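Local coordinates for protein pullulanase (Bacillus acidopullulyticus, PDB 2WAN) that hydrolyses the alpha-1,6-glucosidic linkages of pullulan and related branched starch polysaccharides, as a debranching glycoside hydrolase built round a beta/alpha barrel, at residues I408-L411 with K412-D415; M598-K601 with F602-S606; I683-L687 with D688-F692; W804-K807 with A808-D812; F830-T834 with A835-K839. All blocks are in the same frame, centred on the assembly; numbering follows the deposited sequence. Where two conformers were deposited one is given.

Contact 1: residues I408-L411 with K412-D415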
loop_
_atom_site.group_PDB
_atom_site.type_symbol
_atom_site.label_atom_id
_atom_site.label_comp_id
_atom_site.label_asym_id
_atom_site.label_seq_id
_atom_site.Cartn_x
_atom_site.Cartn_y
_atom_site.Cartn_z
ATOM N N ILE A 408 -1.136 -4.219 -30.084
ATOM C CA ILE A 408 -2.124 -3.182 -30.353
ATOM C C ILE A 408 -3.468 -3.867 -30.619
ATOM O O ILE A 408 -3.566 -4.759 -31.494
ATOM C CB ILE A 408 -1.720 -2.366 -31.594
ATOM C CG1 ILE A 408 -0.389 -1.643 -31.358
ATOM C CG2 ILE A 408 -2.834 -1.365 -31.975
ATOM C CD1 ILE A 408 0.541 -1.692 -32.525
ATOM N N VAL A 409 -4.504 -3.459 -29.883
ATOM C CA VAL A 409 -5.810 -4.129 -29.996
ATOM C C VAL A 409 -6.963 -3.130 -29.999
ATOM O O VAL A 409 -6.829 -2.001 -29.492
ATOM C CB VAL A 409 -6.040 -5.170 -28.830
ATOM C CG1 VAL A 409 -4.972 -6.271 -28.867
ATOM C CG2 VAL A 409 -6.056 -4.477 -27.441
ATOM N N ASP A 410 -8.073 -3.569 -30.596
ATOM C CA ASP A 410 -9.357 -2.870 -30.542
ATOM C C ASP A 410 -10.087 -3.309 -29.263
ATOM O O ASP A 410 -10.677 -4.390 -29.229
ATOM C CB ASP A 410 -10.178 -3.268 -31.766
ATOM C CG ASP A 410 -11.530 -2.564 -31.837
ATOM O OD1 ASP A 410 -11.911 -1.842 -30.882
ATOM O OD2 ASP A 410 -12.204 -2.744 -32.872
ATOM N N LEU A 411 -10.050 -2.465 -28.228
ATOM C CA LEU A 411 -10.658 -2.820 -26.930
ATOM C C LEU A 411 -12.158 -3.071 -27.036
ATOM O O LEU A 411 -12.667 -3.951 -26.379
ATOM C CB LEU A 411 -10.368 -1.774 -25.859
ATOM C CG LEU A 411 -8.913 -1.800 -25.373
ATOM C CD1 LEU A 411 -8.646 -0.588 -24.501
ATOM C CD2 LEU A 411 -8.615 -3.099 -24.631
ATOM N N LYS A 412 -12.856 -2.320 -27.889
ATOM C CA LYS A 412 -14.299 -2.523 -28.090
ATOM C C LYS A 412 -14.635 -3.965 -28.462
ATOM O O LYS A 412 -15.567 -4.562 -27.916
ATOM C CB LYS A 412 -14.832 -1.582 -29.182
ATOM C CG LYS A 412 -14.867 -0.117 -28.802
ATOM C CD LYS A 412 -15.400 0.099 -27.404
ATOM C CE LYS A 412 -14.252 0.264 -26.424
ATOM N NZ LYS A 412 -14.730 0.694 -25.093
ATOM N N ALA A 413 -13.859 -4.530 -29.388
ATOM C CA ALA A 413 -14.069 -5.880 -29.886
ATOM C C ALA A 413 -13.859 -6.930 -28.802
ATOM O O ALA A 413 -14.331 -8.056 -28.935
ATOM C CB ALA A 413 -13.158 -6.160 -31.074
ATOM N N THR A 414 -13.140 -6.560 -27.737
ATOM C CA THR A 414 -12.929 -7.507 -26.612
ATOM C C THR A 414 -14.109 -7.607 -25.650
ATOM O O THR A 414 -14.136 -8.510 -24.806
ATOM C CB THR A 414 -11.648 -7.184 -25.787
ATOM O OG1 THR A 414 -11.849 -5.999 -25.002
ATOM C CG2 THR A 414 -10.466 -6.940 -26.718
ATOM N N ASP A 415 -15.065 -6.674 -25.728
ATOM C CA ASP A 415 -16.174 -6.684 -24.782
ATOM C C ASP A 415 -17.029 -7.919 -25.010
ATOM O O ASP A 415 -17.372 -8.240 -26.161
ATOM C CB ASP A 415 -17.068 -5.447 -24.964
ATOM C CG ASP A 415 -16.418 -4.152 -24.531
ATOM O OD1 ASP A 415 -15.370 -4.144 -23.857
ATOM O OD2 ASP A 415 -16.994 -3.093 -24.876
#
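L411 O is held twice by T414, once by its backbone and once by its hydroxyl. The side-chain bond is the shorter: T414 OG1 gives its proton to L411 O at 2.6 Å, in the carbonyl plane and on a lone pair. T414 N reaches the same oxygen, L411 O, at 3.0 Å from well above that plane, so the two donors take different approaches to one acceptor. The hydroxyl gets there because T414 chi1 is 72°, which sets OG1 between the backbone N and the carbonyl carbon and leaves CG2 to rest 3.6 Å from D410 O.

Two weaker bonds start from D410. Its carboxylate oxygen OD1 accepts a weak bond from K412 N at 3.2 Å, a weak Asx turn that leads into a single helix-like turn, 412-414, and D410 O takes another weak bond from A413 N.

The turn belongs to the loop between strand 406-407 and barrel strand 435-438. L411 packs on Y609 and E613 of helix 597-614 and on I531 of helix 529-543; K535 bonds T414 OG1 and forms a salt bridge with D415. With OG1 giving its proton to L411 O and accepting from the lysine, the positive charge would probably polarise the hydroxyl and strengthen its short bond.

Contact 2: residues M598-K601 with F602-S606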
loop_
_atom_site.group_PDB
_atom_site.type_symbol
_atom_site.label_atom_id
_atom_site.label_comp_id
_atom_site.label_asym_id
_atom_site.label_seq_id
_atom_site.Cartn_x
_atom_site.Cartn_y
_atom_site.Cartn_z
ATOM N N MET A 598 5.701 11.702 -12.641
ATOM C CA MET A 598 5.322 10.818 -13.757
ATOM C C MET A 598 5.149 9.367 -13.325
ATOM O O MET A 598 4.398 8.619 -13.952
ATOM C CB MET A 598 6.277 10.947 -14.950
ATOM C CG MET A 598 6.164 12.296 -15.698
ATOM S SD MET A 598 4.560 12.723 -16.394
ATOM C CE MET A 598 4.421 11.536 -17.726
ATOM N N ALA A 599 5.836 8.971 -12.253
ATOM C CA ALA A 599 5.632 7.646 -11.683
ATOM C C ALA A 599 4.250 7.624 -11.001
ATOM O O ALA A 599 3.450 6.687 -11.188
ATOM C CB ALA A 599 6.757 7.314 -10.712
ATOM N N GLN A 600 3.949 8.671 -10.237
ATOM C CA GLN A 600 2.610 8.807 -9.654
ATOM C C GLN A 600 1.521 8.799 -10.740
ATOM O O GLN A 600 0.493 8.131 -10.594
ATOM C CB GLN A 600 2.509 10.090 -8.811
ATOM C CG GLN A 600 1.185 10.227 -8.016
ATOM C CD GLN A 600 1.043 11.618 -7.419
ATOM O OE1 GLN A 600 0.906 12.599 -8.147
ATOM N NE2 GLN A 600 1.102 11.709 -6.091
ATOM N N LYS A 601 1.742 9.552 -11.817
ATOM C CA LYS A 601 0.792 9.576 -12.936
ATOM C C LYS A 601 0.574 8.187 -13.526
ATOM O O LYS A 601 -0.561 7.849 -13.872
ATOM C CB LYS A 601 1.251 10.557 -14.024
ATOM C CG LYS A 601 0.352 10.539 -15.279
ATOM C CD LYS A 601 0.838 11.551 -16.309
ATOM C CE LYS A 601 0.116 11.409 -17.660
ATOM N NZ LYS A 601 -1.373 11.259 -17.518
ATOM N N PHE A 602 1.639 7.383 -13.617
ATOM C CA PHE A 602 1.510 6.030 -14.132
ATOM C C PHE A 602 0.500 5.224 -13.301
ATOM O O PHE A 602 -0.335 4.490 -13.842
ATOM C CB PHE A 602 2.863 5.284 -14.157
ATOM C CG PHE A 602 2.717 3.835 -14.544
ATOM C CD1 PHE A 602 2.668 3.480 -15.889
ATOM C CD2 PHE A 602 2.538 2.828 -13.572
ATOM C CE1 PHE A 602 2.486 2.149 -16.278
ATOM C CE2 PHE A 602 2.352 1.502 -13.963
ATOM C CZ PHE A 602 2.327 1.171 -15.317
ATOM N N VAL A 603 0.605 5.343 -11.982
ATOM C CA VAL A 603 -0.309 4.629 -11.091
ATOM C C VAL A 603 -1.730 5.171 -11.236
ATOM O O VAL A 603 -2.689 4.394 -11.357
ATOM C CB VAL A 603 0.176 4.692 -9.614
ATOM C CG1 VAL A 603 -0.853 4.028 -8.665
ATOM C CG2 VAL A 603 1.525 4.000 -9.494
ATOM N N LEU A 604 -1.879 6.492 -11.209
ATOM C CA LEU A 604 -3.206 7.078 -11.362
ATOM C C LEU A 604 -3.858 6.677 -12.684
ATOM O O LEU A 604 -5.041 6.326 -12.714
ATOM C CB LEU A 604 -3.139 8.609 -11.256
ATOM C CG LEU A 604 -2.779 9.144 -9.865
ATOM C CD1 LEU A 604 -2.265 10.599 -9.962
ATOM C CD2 LEU A 604 -3.982 9.053 -8.942
ATOM N N ASP A 605 -3.099 6.754 -13.777
ATOM C CA ASP A 605 -3.639 6.353 -15.082
ATOM C C ASP A 605 -4.062 4.875 -15.052
ATOM O O ASP A 605 -5.114 4.513 -15.587
ATOM C CB ASP A 605 -2.620 6.548 -16.199
ATOM C CG ASP A 605 -2.384 8.012 -16.543
ATOM O OD1 ASP A 605 -3.174 8.879 -16.148
ATOM O OD2 ASP A 605 -1.388 8.282 -17.225
ATOM N N SER A 606 -3.246 4.041 -14.404
ATOM C CA SER A 606 -3.537 2.598 -14.351
ATOM C C SER A 606 -4.844 2.288 -13.607
ATOM O O SER A 606 -5.685 1.551 -14.116
ATOM C CB SER A 606 -2.382 1.824 -13.721
ATOM O OG SER A 606 -2.619 0.427 -13.845
#
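M598 O accepts from F602 N at 3.0 Å, the first of four successive i to i+4 bonds in helix 597-614, one of the helices round the catalytic beta/alpha barrel. The F602 side chain leaves with CG anti to the backbone N (chi1 174°), CB passing 3.3 Å from A599 O, and its ring makes T-shaped (edge-to-face) stacks with Y395 and F565.

V603 N follows, bonding A599 O at 3.2 Å; the CG2 methyl of V603 leans toward that same oxygen, and the side chain also packs on I635 of helix 629-642. L604 N meets Q600 O almost straight, with an N-H...O angle of 172°. L604 lies alongside the extended Q600, its CD1 4.0 Å from Q600 CG, while the Q600 amide goes on to T631 and K634.

At D605 the backbone bond to K601 O is joined by a salt bridge between side chains one helical turn apart. K601 runs extended to CE and bends only at its end (chi4 45°), bringing the ammonium to the carboxylate; NZ also bonds G315 O and OD2 bonds Y395 OH, the stronger partner of each. A methionine in place of K601 would probably leave D605 without its positive mate and G315 O without this donor. K601 NZ sits 3.0 Å from D605 OD2, on the syn lone pair, with a weaker bond to OD1.

Contact 3: residues I683-L687 with D688-F692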
loop_
_atom_site.group_PDB
_atom_site.type_symbol
_atom_site.label_atom_id
_atom_site.label_comp_id
_atom_site.label_asym_id
_atom_site.label_seq_id
_atom_site.Cartn_x
_atom_site.Cartn_y
_atom_site.Cartn_z
ATOM N N ILE A 683 -6.911 -5.525 15.756
ATOM C CA ILE A 683 -8.002 -6.468 16.049
ATOM C C ILE A 683 -7.588 -7.929 15.704
ATOM O O ILE A 683 -7.937 -8.860 16.428
ATOM C CB ILE A 683 -9.354 -6.025 15.417
ATOM C CG1 ILE A 683 -10.536 -6.705 16.137
ATOM C CG2 ILE A 683 -9.362 -6.247 13.883
ATOM C CD1 ILE A 683 -11.938 -6.417 15.475
ATOM N N ARG A 684 -6.828 -8.107 14.622
ATOM C CA ARG A 684 -6.310 -9.415 14.213
ATOM C C ARG A 684 -5.472 -10.038 15.332
ATOM O O ARG A 684 -5.714 -11.176 15.754
ATOM C CB ARG A 684 -5.442 -9.268 12.954
ATOM C CG ARG A 684 -5.031 -10.601 12.321
ATOM C CD ARG A 684 -3.745 -10.451 11.495
ATOM N NE ARG A 684 -2.570 -10.163 12.341
ATOM C CZ ARG A 684 -1.510 -9.437 11.974
ATOM N NH1 ARG A 684 -1.416 -8.890 10.765
ATOM N NH2 ARG A 684 -0.536 -9.233 12.840
ATOM N N ASN A 685 -4.504 -9.278 15.830
ATOM C CA ASN A 685 -3.665 -9.781 16.932
ATOM C C ASN A 685 -4.489 -10.014 18.189
ATOM O O ASN A 685 -4.253 -10.981 18.926
ATOM C CB ASN A 685 -2.507 -8.832 17.235
ATOM C CG ASN A 685 -1.395 -8.889 16.184
ATOM O OD1 ASN A 685 -1.148 -9.915 15.545
ATOM N ND2 ASN A 685 -0.692 -7.786 16.045
ATOM N N GLY A 686 -5.464 -9.144 18.427
ATOM C CA GLY A 686 -6.359 -9.303 19.569
ATOM C C GLY A 686 -7.198 -10.567 19.509
ATOM O O GLY A 686 -7.484 -11.168 20.549
ATOM N N LEU A 687 -7.591 -10.979 18.296
ATOM C CA LEU A 687 -8.423 -12.159 18.130
ATOM C C LEU A 687 -7.711 -13.492 18.288
ATOM O O LEU A 687 -8.280 -14.414 18.882
ATOM C CB LEU A 687 -9.197 -12.117 16.792
ATOM C CG LEU A 687 -10.366 -11.118 16.813
ATOM C CD1 LEU A 687 -10.809 -10.799 15.370
ATOM C CD2 LEU A 687 -11.539 -11.684 17.635
ATOM N N ASP A 688 -6.504 -13.621 17.738
ATOM C CA ASP A 688 -5.854 -14.938 17.753
ATOM C C ASP A 688 -4.383 -14.965 18.165
ATOM O O ASP A 688 -3.734 -16.006 18.060
ATOM C CB ASP A 688 -6.095 -15.690 16.429
ATOM C CG ASP A 688 -5.309 -15.119 15.277
ATOM O OD1 ASP A 688 -4.700 -14.046 15.434
ATOM O OD2 ASP A 688 -5.290 -15.769 14.204
ATOM N N GLY A 689 -3.882 -13.839 18.665
ATOM C CA GLY A 689 -2.508 -13.754 19.183
ATOM C C GLY A 689 -1.555 -13.077 18.220
ATOM O O GLY A 689 -1.840 -12.985 17.027
ATOM N N ASN A 690 -0.421 -12.580 18.729
ATOM C CA ASN A 690 0.558 -11.913 17.867
ATOM C C ASN A 690 1.025 -12.813 16.730
ATOM O O ASN A 690 1.233 -14.015 16.925
ATOM C CB ASN A 690 1.769 -11.390 18.666
ATOM C CG ASN A 690 2.652 -10.446 17.836
ATOM O OD1 ASN A 690 2.521 -9.220 17.915
ATOM N ND2 ASN A 690 3.531 -11.016 17.021
ATOM N N VAL A 691 1.169 -12.218 15.546
ATOM C CA VAL A 691 1.509 -12.937 14.323
ATOM C C VAL A 691 2.880 -13.642 14.383
ATOM O O VAL A 691 3.070 -14.654 13.721
ATOM C CB VAL A 691 1.401 -12.006 13.072
ATOM C CG1 VAL A 691 2.449 -10.878 13.107
ATOM C CG2 VAL A 691 1.488 -12.803 11.766
ATOM N N PHE A 692 3.803 -13.124 15.192
ATOM C CA PHE A 692 5.152 -13.715 15.308
ATOM C C PHE A 692 5.177 -15.075 16.014
ATOM O O PHE A 692 6.050 -15.907 15.742
ATOM C CB PHE A 692 6.140 -12.737 15.981
ATOM C CG PHE A 692 7.372 -13.413 16.549
ATOM C CD1 PHE A 692 7.511 -13.600 17.926
ATOM C CD2 PHE A 692 8.368 -13.905 15.704
ATOM C CE1 PHE A 692 8.628 -14.250 18.452
ATOM C CE2 PHE A 692 9.488 -14.555 16.220
ATOM C CZ PHE A 692 9.619 -14.723 17.594
HETATM O O HOH W 1 -2.580 -12.296 14.354
#
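N685 O receives G689 N at 2.9 Å where helix 681-688, next to barrel strand 677-679, comes to its end. G689 is the first residue to leave the helix, with positive phi (102°); a CB there would jam against the preceding carbonyl oxygen. The tight side is the buried one, where L687 packs on V766 and V767 of helix 753-769; D688 N bonds R684 O at 3.2 Å, well aligned with the carbonyl.

The other side is looser and more open to solvent. N685 OD1 takes R684 NH2 in the guanidinium plane at 2.9 Å, and only a weak bond from V691 N. A leucine in place of N685 would probably leave R684 NH2 and V691 N without this acceptor, the guanidinium then relying on Y731, which bonds NH1, and on a water. V691 CB lies 3.4 Å from R684 NH2. The V691 CG2 methyl sits above one guanidinium face. The water accepts from R684 NE at 2.9 Å and lies 2.9 Å from G689 O, bridging helix and loop.

Contact 4: residues W804-K807 with A808-D812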
loop_
_atom_site.group_PDB
_atom_site.type_symbol
_atom_site.label_atom_id
_atom_site.label_comp_id
_atom_site.label_asym_id
_atom_site.label_seq_id
_atom_site.Cartn_x
_atom_site.Cartn_y
_atom_site.Cartn_z
ATOM N N TRP A 804 -13.204 -28.496 -2.101
ATOM C CA TRP A 804 -14.634 -28.299 -1.878
ATOM C C TRP A 804 -15.294 -29.419 -1.073
ATOM O O TRP A 804 -16.398 -29.241 -0.581
ATOM C CB TRP A 804 -15.361 -28.062 -3.212
ATOM C CG TRP A 804 -14.972 -26.741 -3.860
ATOM C CD1 TRP A 804 -13.923 -26.515 -4.715
ATOM C CD2 TRP A 804 -15.610 -25.463 -3.668
ATOM N NE1 TRP A 804 -13.899 -25.189 -5.097
ATOM C CE2 TRP A 804 -14.918 -24.524 -4.471
ATOM C CE3 TRP A 804 -16.701 -25.025 -2.896
ATOM C CZ2 TRP A 804 -15.276 -23.162 -4.528
ATOM C CZ3 TRP A 804 -17.067 -23.661 -2.955
ATOM C CH2 TRP A 804 -16.357 -22.753 -3.775
ATOM N N SER A 805 -14.606 -30.557 -0.916
ATOM C CA SER A 805 -15.059 -31.584 0.020
ATOM C C SER A 805 -15.159 -31.052 1.452
ATOM O O SER A 805 -15.927 -31.583 2.255
ATOM C CB SER A 805 -14.145 -32.840 -0.005
ATOM O OG SER A 805 -12.933 -32.643 0.692
ATOM N N ARG A 806 -14.381 -30.025 1.781
ATOM C CA ARG A 806 -14.429 -29.476 3.144
ATOM C C ARG A 806 -15.703 -28.677 3.396
ATOM O O ARG A 806 -16.150 -28.537 4.539
ATOM C CB ARG A 806 -13.181 -28.660 3.450
ATOM C CG ARG A 806 -11.950 -29.569 3.523
ATOM C CD ARG A 806 -10.698 -28.839 3.866
ATOM N NE ARG A 806 -10.555 -28.479 5.286
ATOM C CZ ARG A 806 -10.113 -29.281 6.258
ATOM N NH1 ARG A 806 -9.781 -30.558 6.029
ATOM N NH2 ARG A 806 -9.978 -28.795 7.477
ATOM N N LYS A 807 -16.306 -28.150 2.334
ATOM C CA LYS A 807 -17.641 -27.577 2.512
ATOM C C LYS A 807 -18.695 -28.642 2.849
ATOM O O LYS A 807 -19.601 -28.376 3.643
ATOM C CB LYS A 807 -18.071 -26.735 1.298
ATOM C CG LYS A 807 -19.531 -26.198 1.398
ATOM C CD LYS A 807 -19.868 -25.241 0.233
ATOM C CE LYS A 807 -21.312 -24.773 0.378
ATOM N NZ LYS A 807 -21.650 -23.836 -0.751
ATOM N N ALA A 808 -18.579 -29.835 2.261
ATOM C CA ALA A 808 -19.465 -30.930 2.614
ATOM C C ALA A 808 -19.196 -31.367 4.067
ATOM O O ALA A 808 -20.125 -31.529 4.868
ATOM C CB ALA A 808 -19.255 -32.097 1.653
ATOM N N GLN A 809 -17.915 -31.482 4.395
ATOM C CA GLN A 809 -17.493 -31.959 5.713
ATOM C C GLN A 809 -17.887 -30.995 6.827
ATOM O O GLN A 809 -18.253 -31.424 7.939
ATOM C CB GLN A 809 -15.977 -32.142 5.714
ATOM C CG GLN A 809 -15.419 -32.654 7.058
ATOM C CD GLN A 809 -13.972 -33.071 6.970
ATOM O OE1 GLN A 809 -13.246 -32.693 6.045
ATOM N NE2 GLN A 809 -13.533 -33.864 7.946
ATOM N N PHE A 810 -17.774 -29.693 6.534
ATOM C CA PHE A 810 -18.028 -28.667 7.535
ATOM C C PHE A 810 -19.179 -27.754 7.155
ATOM O O PHE A 810 -19.115 -26.546 7.356
ATOM C CB PHE A 810 -16.742 -27.888 7.845
ATOM C CG PHE A 810 -15.631 -28.773 8.403
ATOM C CD1 PHE A 810 -15.746 -29.325 9.675
ATOM C CD2 PHE A 810 -14.510 -29.084 7.630
ATOM C CE1 PHE A 810 -14.735 -30.161 10.196
ATOM C CE2 PHE A 810 -13.492 -29.926 8.127
ATOM C CZ PHE A 810 -13.610 -30.465 9.410
ATOM N N LYS A 811 -20.243 -28.361 6.632
ATOM C CA LYS A 811 -21.408 -27.606 6.190
ATOM C C LYS A 811 -22.031 -26.794 7.329
ATOM O O LYS A 811 -22.528 -25.697 7.100
ATOM C CB LYS A 811 -22.448 -28.525 5.539
ATOM C CG LYS A 811 -23.570 -27.771 4.804
ATOM C CD LYS A 811 -23.012 -27.007 3.591
ATOM C CE LYS A 811 -23.955 -25.952 3.075
ATOM N NZ LYS A 811 -25.354 -26.376 2.956
ATOM N N ASP A 812 -22.006 -27.318 8.556
ATOM C CA ASP A 812 -22.531 -26.539 9.685
ATOM C C ASP A 812 -21.720 -25.246 9.889
ATOM O O ASP A 812 -22.286 -24.187 10.183
ATOM C CB ASP A 812 -22.508 -27.366 10.990
ATOM C CG ASP A 812 -23.609 -28.391 11.059
ATOM O OD1 ASP A 812 -24.578 -28.297 10.280
ATOM O OD2 ASP A 812 -23.487 -29.314 11.916
HETATM O O HOH W 2 -12.560 -33.255 3.351
#
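R806 O takes the shortest direct bond between the segments, from F810 N at 2.8 Å, with the donor above the carbonyl plane. One residue earlier, S805 O accepts from Q809 N at 2.9 Å, so two consecutive i to i+4 bonds close the short helix 805-809. F810 then leaves helical angles and at the same time serves as N-cap residue of helix 811-826, making this the junction where one short helix ends and the next begins.

F810 chi1 of -61° sends its ring back alongside R806, where CE2 sits 3.7 Å above one face of the guanidinium, offset toward the rim; the two planes are 54° apart. R806 NE is bonded to L783 O, and F810 packs on L783 and I757. On the outer side a water donates to both S805 OG and Q809 OE1, each at 2.8 Å; S805 OG is also bonded to D803.

K807 and K811 run side by side, their CE atoms 4.0 Å apart, yet their ammonium groups diverge. K807 NZ is taken by E480, K472 O and S477 and lies against F814 in a cation-pi contact, whereas K811 has a long, weak ion pair with D815. These partners would probably offset much of the repulsion between the two like charges.

Contact 5: residues F830-T834 with A835-K839. With SO4 (sulfate ion), chain J; SO4 (sulfate ion), chain L.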
loop_
_atom_site.group_PDB
_atom_site.type_symbol
_atom_site.label_atom_id
_atom_site.label_comp_id
_atom_site.label_asym_id
_atom_site.label_seq_id
_atom_site.Cartn_x
_atom_site.Cartn_y
_atom_site.Cartn_z
ATOM N N PHE A 830 -25.278 -2.711 12.596
ATOM C CA PHE A 830 -23.915 -3.240 12.556
ATOM C C PHE A 830 -22.969 -2.454 11.647
ATOM O O PHE A 830 -21.753 -2.700 11.653
ATOM C CB PHE A 830 -23.937 -4.704 12.088
ATOM C CG PHE A 830 -24.592 -5.655 13.069
ATOM C CD1 PHE A 830 -23.974 -5.972 14.273
ATOM C CD2 PHE A 830 -25.817 -6.237 12.758
ATOM C CE1 PHE A 830 -24.583 -6.864 15.174
ATOM C CE2 PHE A 830 -26.434 -7.139 13.638
ATOM C CZ PHE A 830 -25.812 -7.443 14.858
ATOM N N ARG A 831 -23.521 -1.494 10.890
ATOM C CA ARG A 831 -22.803 -0.846 9.798
ATOM C C ARG A 831 -23.004 0.671 9.869
ATOM O O ARG A 831 -23.235 1.343 8.852
ATOM C CB ARG A 831 -23.308 -1.387 8.455
ATOM C CG ARG A 831 -23.012 -2.878 8.279
ATOM C CD ARG A 831 -23.532 -3.370 6.937
ATOM N NE ARG A 831 -24.940 -3.746 6.990
ATOM C CZ ARG A 831 -25.951 -3.097 6.421
ATOM N NH1 ARG A 831 -25.768 -1.960 5.737
ATOM N NH2 ARG A 831 -27.174 -3.592 6.543
ATOM N N MET A 832 -22.908 1.216 11.081
ATOM C CA MET A 832 -22.924 2.688 11.226
ATOM C C MET A 832 -21.782 3.311 10.419
ATOM O O MET A 832 -20.727 2.681 10.221
ATOM C CB MET A 832 -22.880 3.084 12.704
ATOM C CG MET A 832 -24.137 2.694 13.406
ATOM S SD MET A 832 -24.163 3.212 15.132
ATOM C CE MET A 832 -23.848 1.651 15.978
ATOM N N THR A 833 -21.997 4.530 9.918
ATOM C CA THR A 833 -21.051 5.114 8.956
ATOM C C THR A 833 -20.198 6.267 9.520
ATOM O O THR A 833 -19.214 6.680 8.888
ATOM C CB THR A 833 -21.769 5.607 7.673
ATOM O OG1 THR A 833 -22.693 6.644 8.015
ATOM C CG2 THR A 833 -22.527 4.451 6.951
ATOM N N THR A 834 -20.555 6.772 10.694
ATOM C CA THR A 834 -19.770 7.832 11.333
ATOM C C THR A 834 -19.438 7.510 12.785
ATOM O O THR A 834 -20.145 6.729 13.455
ATOM C CB THR A 834 -20.497 9.199 11.295
ATOM O OG1 THR A 834 -21.593 9.181 12.216
ATOM C CG2 THR A 834 -21.022 9.507 9.882
ATOM N N ALA A 835 -18.360 8.128 13.260
ATOM C CA ALA A 835 -17.964 8.042 14.663
ATOM C C ALA A 835 -19.063 8.564 15.584
ATOM O O ALA A 835 -19.328 7.958 16.613
ATOM C CB ALA A 835 -16.674 8.790 14.897
ATOM N N ASP A 836 -19.688 9.693 15.234
ATOM C CA ASP A 836 -20.779 10.221 16.060
ATOM C C ASP A 836 -21.959 9.254 16.214
ATOM O O ASP A 836 -22.472 9.114 17.315
ATOM C CB ASP A 836 -21.274 11.579 15.549
ATOM C CG ASP A 836 -20.222 12.672 15.656
ATOM O OD1 ASP A 836 -19.221 12.517 16.383
ATOM O OD2 ASP A 836 -20.402 13.712 14.985
ATOM N N GLN A 837 -22.381 8.585 15.131
ATOM C CA GLN A 837 -23.433 7.577 15.236
ATOM C C GLN A 837 -23.034 6.503 16.229
ATOM O O GLN A 837 -23.860 6.082 17.026
ATOM C CB GLN A 837 -23.692 6.858 13.908
ATOM C CG GLN A 837 -24.721 7.462 13.014
ATOM C CD GLN A 837 -24.987 6.555 11.828
ATOM O OE1 GLN A 837 -24.059 5.991 11.245
ATOM N NE2 GLN A 837 -26.253 6.387 11.485
ATOM N N ILE A 838 -21.789 6.021 16.138
ATOM C CA ILE A 838 -21.341 4.935 17.035
ATOM C C ILE A 838 -21.341 5.409 18.501
ATOM O O ILE A 838 -21.821 4.705 19.401
ATOM C CB ILE A 838 -19.958 4.378 16.613
ATOM C CG1 ILE A 838 -20.044 3.751 15.202
ATOM C CG2 ILE A 838 -19.427 3.384 17.655
ATOM C CD1 ILE A 838 -18.676 3.436 14.536
ATOM N N LYS A 839 -20.832 6.614 18.750
ATOM C CA LYS A 839 -20.815 7.146 20.118
ATOM C C LYS A 839 -22.246 7.338 20.641
ATOM O O LYS A 839 -22.516 7.145 21.824
ATOM C CB LYS A 839 -20.023 8.456 20.171
ATOM C CG LYS A 839 -18.532 8.277 19.894
ATOM C CD LYS A 839 -17.870 9.614 19.573
ATOM C CE LYS A 839 -16.513 9.425 18.915
ATOM N NZ LYS A 839 -15.426 9.148 19.889
HETATM S S SO4 J . -28.863 -1.334 3.964
HETATM O O1 SO4 J . -29.941 -0.362 3.796
HETATM O O2 SO4 J . -28.696 -2.104 2.720
HETATM O O3 SO4 J . -29.235 -2.281 5.039
HETATM O O4 SO4 J . -27.606 -0.610 4.244
HETATM S S SO4 L . -29.328 7.209 13.462
HETATM O O1 SO4 L . -30.183 6.764 12.356
HETATM O O2 SO4 L . -28.359 8.186 12.951
HETATM O O3 SO4 L . -28.646 6.058 14.039
HETATM O O4 SO4 L . -30.126 7.848 14.507
#
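Q837 reaches back from the first turn of helix 835-841 to T833 and T834. Its CB lies 3.6 Å from T834 OG1, and CG has that hydroxyl oxygen and O2 of the chain L sulfate as neighbours. The chain runs extended beyond CG (chi2 -173°), carrying CD to the level of T833, still near the sulfate O2. There OE1 accepts from T833 N at 2.9 Å, almost in line with its own C=O, and also touches M832 CB. On the other branch NE2 bonds N861 and, at 3.1 Å, O2 of the chain L sulfate, an ion probably from the crystallisation liquor.

T834 is the N-cap: its OG1 accepts from Q837 N at 3.1 Å, and its carbonyl oxygen takes I838 N at 3.2 Å. Beside these bonds M832 CB meets I838 CG1 at 3.8 Å, and M832 also rests on L856 of the C-terminal beta domain. R831 turns to the chain J sulfate, using NH1 to O4 (2.7 Å) and NH2 to O3 at the guanidinium edge; D432 is a further partner of NH1.

Overall arrangement
All five contacts are local turns or helix segments of one chain, spread round the catalytic barrel, and no two touch. Contacts 1 and 2 are linked through helix 597-614: L411 packs on its later residues Y609 and E613, although the contact centres are about 23 Å apart. Contacts 1 and 3 lie on opposite sides of the chain's centre, with about 46 Å between centres. Contacts 4 and 5 are joined by helix 811-826, nearest atoms about 18 Å apart; contact 3 comes within about 11 Å of contact 5, nearest atoms. Small molecules, probably from the crystallisation liquor, include an acetate about 5 Å from the Q600 side chain, a glycerol at D688 and the sulfates of contact 5.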